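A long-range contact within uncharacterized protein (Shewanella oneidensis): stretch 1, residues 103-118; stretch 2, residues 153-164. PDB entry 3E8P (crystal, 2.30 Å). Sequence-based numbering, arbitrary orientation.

Stretch 1 (103-118) QRLQTLGTIDMRVDYL
Stretch 2 153-164: HIAFGTGTYMVG

How do the two stretches lie against each other? Stretch 2 is a strand from H153 to M162, and stretch 1, after a weakly bonded helix ending near T107, runs beside it antiparallel, at 162° between the axes of strands 112-117 and 153-162. G109 pairs with M162, T110 with Y161, D112 with T160, R114 with T158 and D116 with F156. A bulge between T110 and D112 shifts the register by one, and I111, at phi/psi -92/-56, turns the corner. Beyond it, R114 N to T158 O and T158 N to R114 O are both 3.0 Å; D116 N to F156 O is 2.8 Å and F156 N to D116 O 3.0 Å. Between these pairs M113 faces G159 and V115 faces G157, with CA atoms 4.3 and 4.4 Å apart; a CB on G159 would clash with CE2 of Y161.

What does L118, with the largest covered area, grip? Its chi1 is m (-48°) and chi2 t (169°), which sets CD1 over one face of the F156 ring, 3.6 Å from the centroid and on the ring normal, a CH-pi contact. The F156 ring takes chi1 m and chi2 -25°, which leaves one face toward L118 CD1. The backbone of L118 anchors the same end, its N donating to I154 O at 3.1 Å.

How does M162, a selenomethionine, fit at the other end? Its N gives a nearly straight bond to G109 O at 2.9 Å, while G109 N returns a weak one to M162 O at 3.3 Å. The same M162 O receives a CA-H...O contact from L108 CA at 3.3 Å. With chi angles t, p, p, the side chain bends so that its CE lies 4.1 Å from I111 CD1, an apolar contact. Just beyond, R104 reaches in from the helix, NH1 donating to V163 O at 2.8 Å near the guanidinium plane.

Why is T160 so well covered? It sits at the bulge, where its two backbone polar groups bond to different residues: I111 N donates to T160 O at 2.8 Å, and T160 N donates to D112 O at 3.0 Å, almost straight at 176°. Its side chain, chi1 m, places CG2 3.8 Å from I111 CD1 (I111 chi1 m, chi2 t), so the methyls of the corner pack together, while OG1 lies 3.3 Å from D112 OD1 (D112 chi1 p). On the same side of the sheet, R114, extended with chi1 to chi3 t, forms a salt bridge within its own strand, NH2 to D116 OD1 at 3.0 Å.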

# COMPACT_ATOMS: atom_id res chain seq x y z
N GLN A 103 -8.09 1.12 28.21
CA GLN A 103 -8.02 2.45 27.63
C GLN A 103 -7.30 2.31 26.30
O GLN A 103 -7.57 3.04 25.35
CB GLN A 103 -7.25 3.40 28.55
CG GLN A 103 -8.02 3.79 29.80
CD GLN A 103 -7.21 4.68 30.73
OE1 GLN A 103 -6.62 5.67 30.30
NE2 GLN A 103 -7.17 4.32 32.01
N ARG A 104 -6.39 1.35 26.24
CA ARG A 104 -5.64 1.08 25.02
C ARG A 104 -6.59 0.53 23.96
O ARG A 104 -6.56 0.96 22.81
CB ARG A 104 -4.54 0.05 25.29
CG ARG A 104 -3.33 0.61 26.02
CD ARG A 104 -2.47 1.46 25.10
NE ARG A 104 -1.25 1.91 25.74
CZ ARG A 104 -0.06 1.96 25.14
NH1 ARG A 104 0.05 1.57 23.88
NH2 ARG A 104 1.01 2.39 25.80
N LEU A 105 -7.45 -0.40 24.36
CA LEU A 105 -8.39 -1.00 23.44
C LEU A 105 -9.30 0.04 22.80
O LEU A 105 -9.77 -0.14 21.67
CB LEU A 105 -9.23 -2.05 24.15
CG LEU A 105 -10.16 -2.87 23.26
CD1 LEU A 105 -9.34 -3.68 22.27
CD2 LEU A 105 -11.00 -3.79 24.13
N GLN A 106 -9.56 1.13 23.52
CA GLN A 106 -10.41 2.19 23.01
C GLN A 106 -9.73 2.93 21.87
O GLN A 106 -10.39 3.48 20.99
CB GLN A 106 -10.76 3.19 24.12
CG GLN A 106 -11.68 2.63 25.20
CD GLN A 106 -13.07 2.30 24.68
OE1 GLN A 106 -13.91 1.78 25.42
NE2 GLN A 106 -13.33 2.61 23.41
N THR A 107 -8.40 2.93 21.90
CA THR A 107 -7.62 3.61 20.87
C THR A 107 -7.31 2.72 19.65
O THR A 107 -6.98 3.23 18.58
CB THR A 107 -6.30 4.14 21.46
OG1 THR A 107 -6.58 4.95 22.61
CG2 THR A 107 -5.56 4.99 20.43
N LEU A 108 -7.41 1.41 19.82
CA LEU A 108 -7.13 0.48 18.72
C LEU A 108 -7.89 0.85 17.45
O LEU A 108 -9.11 1.03 17.48
CB LEU A 108 -7.49 -0.95 19.11
CG LEU A 108 -7.10 -2.00 18.06
CD1 LEU A 108 -5.57 -2.09 18.00
CD2 LEU A 108 -7.69 -3.35 18.42
N GLY A 109 -7.17 0.94 16.33
CA GLY A 109 -7.79 1.28 15.06
C GLY A 109 -6.84 1.08 13.90
O GLY A 109 -5.62 1.03 14.09
N THR A 110 -7.38 0.96 12.69
CA THR A 110 -6.56 0.78 11.49
C THR A 110 -6.23 2.14 10.88
O THR A 110 -7.12 2.95 10.70
CB THR A 110 -7.33 -0.02 10.44
OG1 THR A 110 -7.95 -1.15 11.05
CG2 THR A 110 -6.38 -0.50 9.34
N ILE A 111 -4.96 2.38 10.57
CA ILE A 111 -4.54 3.63 9.94
C ILE A 111 -4.59 3.38 8.43
O ILE A 111 -5.26 4.09 7.68
CB ILE A 111 -3.11 4.03 10.36
CG1 ILE A 111 -3.06 4.22 11.88
CG2 ILE A 111 -2.68 5.31 9.63
CD1 ILE A 111 -1.65 4.25 12.45
N ASP A 112 -3.86 2.36 7.98
CA ASP A 112 -3.87 1.99 6.58
C ASP A 112 -3.73 0.48 6.44
O ASP A 112 -3.33 -0.21 7.38
CB ASP A 112 -2.77 2.71 5.79
CG ASP A 112 -1.38 2.22 6.13
OD1 ASP A 112 -1.06 1.05 5.84
OD2 ASP A 112 -0.59 3.01 6.70
N MSE A 113 -4.10 -0.02 5.28
CA MSE A 113 -4.01 -1.44 4.99
C MSE A 113 -3.88 -1.69 3.50
O MSE A 113 -4.50 -1.01 2.68
CB MSE A 113 -5.25 -2.18 5.50
CG MSE A 113 -5.29 -3.64 5.04
SE MSE A 113 -6.83 -4.68 5.64
CE MSE A 113 -8.21 -3.64 4.78
N ARG A 114 -3.08 -2.70 3.18
CA ARG A 114 -2.88 -3.12 1.81
C ARG A 114 -3.25 -4.59 1.73
O ARG A 114 -2.79 -5.40 2.52
CB ARG A 114 -1.42 -2.97 1.37
CG ARG A 114 -1.15 -3.63 0.02
CD ARG A 114 0.34 -3.69 -0.31
NE ARG A 114 0.59 -4.35 -1.58
CZ ARG A 114 0.80 -3.73 -2.74
NH1 ARG A 114 0.79 -2.41 -2.82
NH2 ARG A 114 1.02 -4.45 -3.84
N VAL A 115 -4.10 -4.92 0.77
CA VAL A 115 -4.49 -6.30 0.58
C VAL A 115 -4.01 -6.75 -0.79
O VAL A 115 -4.19 -6.04 -1.79
CB VAL A 115 -6.02 -6.45 0.62
CG1 VAL A 115 -6.40 -7.90 0.34
CG2 VAL A 115 -6.55 -6.01 1.97
N ASP A 116 -3.37 -7.91 -0.83
CA ASP A 116 -2.90 -8.47 -2.09
C ASP A 116 -3.75 -9.72 -2.36
O ASP A 116 -3.70 -10.69 -1.60
CB ASP A 116 -1.40 -8.84 -1.98
CG ASP A 116 -0.49 -7.60 -2.03
OD1 ASP A 116 -0.37 -6.97 -3.11
OD2 ASP A 116 0.11 -7.26 -1.00
N TYR A 117 -4.56 -9.65 -3.42
CA TYR A 117 -5.43 -10.75 -3.82
C TYR A 117 -4.63 -11.71 -4.69
O TYR A 117 -4.33 -11.42 -5.84
CB TYR A 117 -6.65 -10.21 -4.58
CG TYR A 117 -7.53 -9.32 -3.72
CD1 TYR A 117 -7.34 -7.94 -3.66
CD2 TYR A 117 -8.54 -9.87 -2.93
CE1 TYR A 117 -8.12 -7.14 -2.82
CE2 TYR A 117 -9.31 -9.09 -2.10
CZ TYR A 117 -9.11 -7.73 -2.04
OH TYR A 117 -9.88 -6.98 -1.19
N LEU A 118 -4.29 -12.86 -4.13
CA LEU A 118 -3.47 -13.84 -4.83
C LEU A 118 -4.20 -14.71 -5.85
O LEU A 118 -3.69 -14.94 -6.94
CB LEU A 118 -2.78 -14.74 -3.79
CG LEU A 118 -2.12 -13.95 -2.65
CD1 LEU A 118 -1.69 -14.89 -1.54
CD2 LEU A 118 -0.93 -13.17 -3.20
N HIS A 153 -3.62 -20.44 0.05
CA HIS A 153 -3.62 -19.01 0.35
C HIS A 153 -4.51 -18.24 -0.61
O HIS A 153 -4.40 -18.38 -1.83
CB HIS A 153 -2.19 -18.46 0.32
CG HIS A 153 -1.27 -19.11 1.30
ND1 HIS A 153 -1.51 -19.12 2.66
CD2 HIS A 153 -0.11 -19.79 1.12
CE1 HIS A 153 -0.54 -19.77 3.28
NE2 HIS A 153 0.33 -20.18 2.37
N ILE A 154 -5.39 -17.43 -0.04
CA ILE A 154 -6.33 -16.65 -0.82
C ILE A 154 -5.83 -15.23 -1.00
O ILE A 154 -5.82 -14.70 -2.12
CB ILE A 154 -7.71 -16.61 -0.11
CG1 ILE A 154 -8.22 -18.03 0.08
CG2 ILE A 154 -8.70 -15.83 -0.94
CD1 ILE A 154 -8.35 -18.82 -1.22
N ALA A 155 -5.40 -14.62 0.09
CA ALA A 155 -4.90 -13.26 0.06
C ALA A 155 -3.96 -12.99 1.22
O ALA A 155 -4.01 -13.68 2.24
CB ALA A 155 -6.07 -12.28 0.11
N PHE A 156 -3.10 -11.99 1.05
CA PHE A 156 -2.17 -11.57 2.09
C PHE A 156 -2.51 -10.13 2.39
O PHE A 156 -3.03 -9.41 1.54
CB PHE A 156 -0.71 -11.61 1.63
CG PHE A 156 -0.15 -12.98 1.42
CD1 PHE A 156 -0.69 -14.09 2.07
CD2 PHE A 156 0.96 -13.16 0.60
CE1 PHE A 156 -0.11 -15.36 1.93
CE2 PHE A 156 1.55 -14.41 0.45
CZ PHE A 156 1.01 -15.52 1.12
N GLY A 157 -2.19 -9.69 3.60
CA GLY A 157 -2.44 -8.31 3.97
C GLY A 157 -1.29 -7.74 4.79
O GLY A 157 -0.42 -8.47 5.26
N THR A 158 -1.27 -6.42 4.92
CA THR A 158 -0.29 -5.73 5.73
C THR A 158 -1.05 -4.54 6.30
O THR A 158 -1.64 -3.76 5.54
CB THR A 158 0.92 -5.23 4.90
OG1 THR A 158 1.55 -6.34 4.26
CG2 THR A 158 1.95 -4.53 5.80
N GLY A 159 -1.08 -4.42 7.62
CA GLY A 159 -1.79 -3.30 8.23
C GLY A 159 -0.99 -2.49 9.23
O GLY A 159 -0.13 -3.01 9.94
N THR A 160 -1.26 -1.19 9.27
CA THR A 160 -0.61 -0.29 10.20
C THR A 160 -1.70 0.08 11.19
O THR A 160 -2.74 0.61 10.81
CB THR A 160 -0.08 0.96 9.49
OG1 THR A 160 0.88 0.56 8.50
CG2 THR A 160 0.59 1.88 10.46
N TYR A 161 -1.47 -0.22 12.47
CA TYR A 161 -2.46 0.04 13.49
C TYR A 161 -2.03 0.99 14.59
O TYR A 161 -0.85 1.08 14.94
CB TYR A 161 -2.89 -1.29 14.12
CG TYR A 161 -3.53 -2.23 13.13
CD1 TYR A 161 -4.90 -2.22 12.93
CD2 TYR A 161 -2.75 -3.09 12.35
CE1 TYR A 161 -5.49 -3.06 11.98
CE2 TYR A 161 -3.32 -3.92 11.40
CZ TYR A 161 -4.69 -3.90 11.22
OH TYR A 161 -5.27 -4.69 10.25
N MSE A 162 -3.01 1.71 15.12
CA MSE A 162 -2.80 2.65 16.21
C MSE A 162 -3.05 1.83 17.48
O MSE A 162 -4.12 1.24 17.63
CB MSE A 162 -3.81 3.80 16.11
CG MSE A 162 -3.56 4.95 17.07
SE MSE A 162 -1.97 5.94 16.60
CE MSE A 162 -2.73 7.05 15.21
N VAL A 163 -2.08 1.79 18.38
CA VAL A 163 -2.24 1.03 19.62
C VAL A 163 -2.04 1.88 20.87
O VAL A 163 -2.06 1.38 21.99
CB VAL A 163 -1.26 -0.16 19.66
CG1 VAL A 163 -1.64 -1.19 18.60
CG2 VAL A 163 0.16 0.33 19.44
N GLY A 164 -1.85 3.18 20.65
CA GLY A 164 -1.65 4.11 21.75
C GLY A 164 -1.80 5.54 21.27
O GLY A 164 -2.18 5.74 20.09
OXT GLY A 164 -1.55 6.47 22.07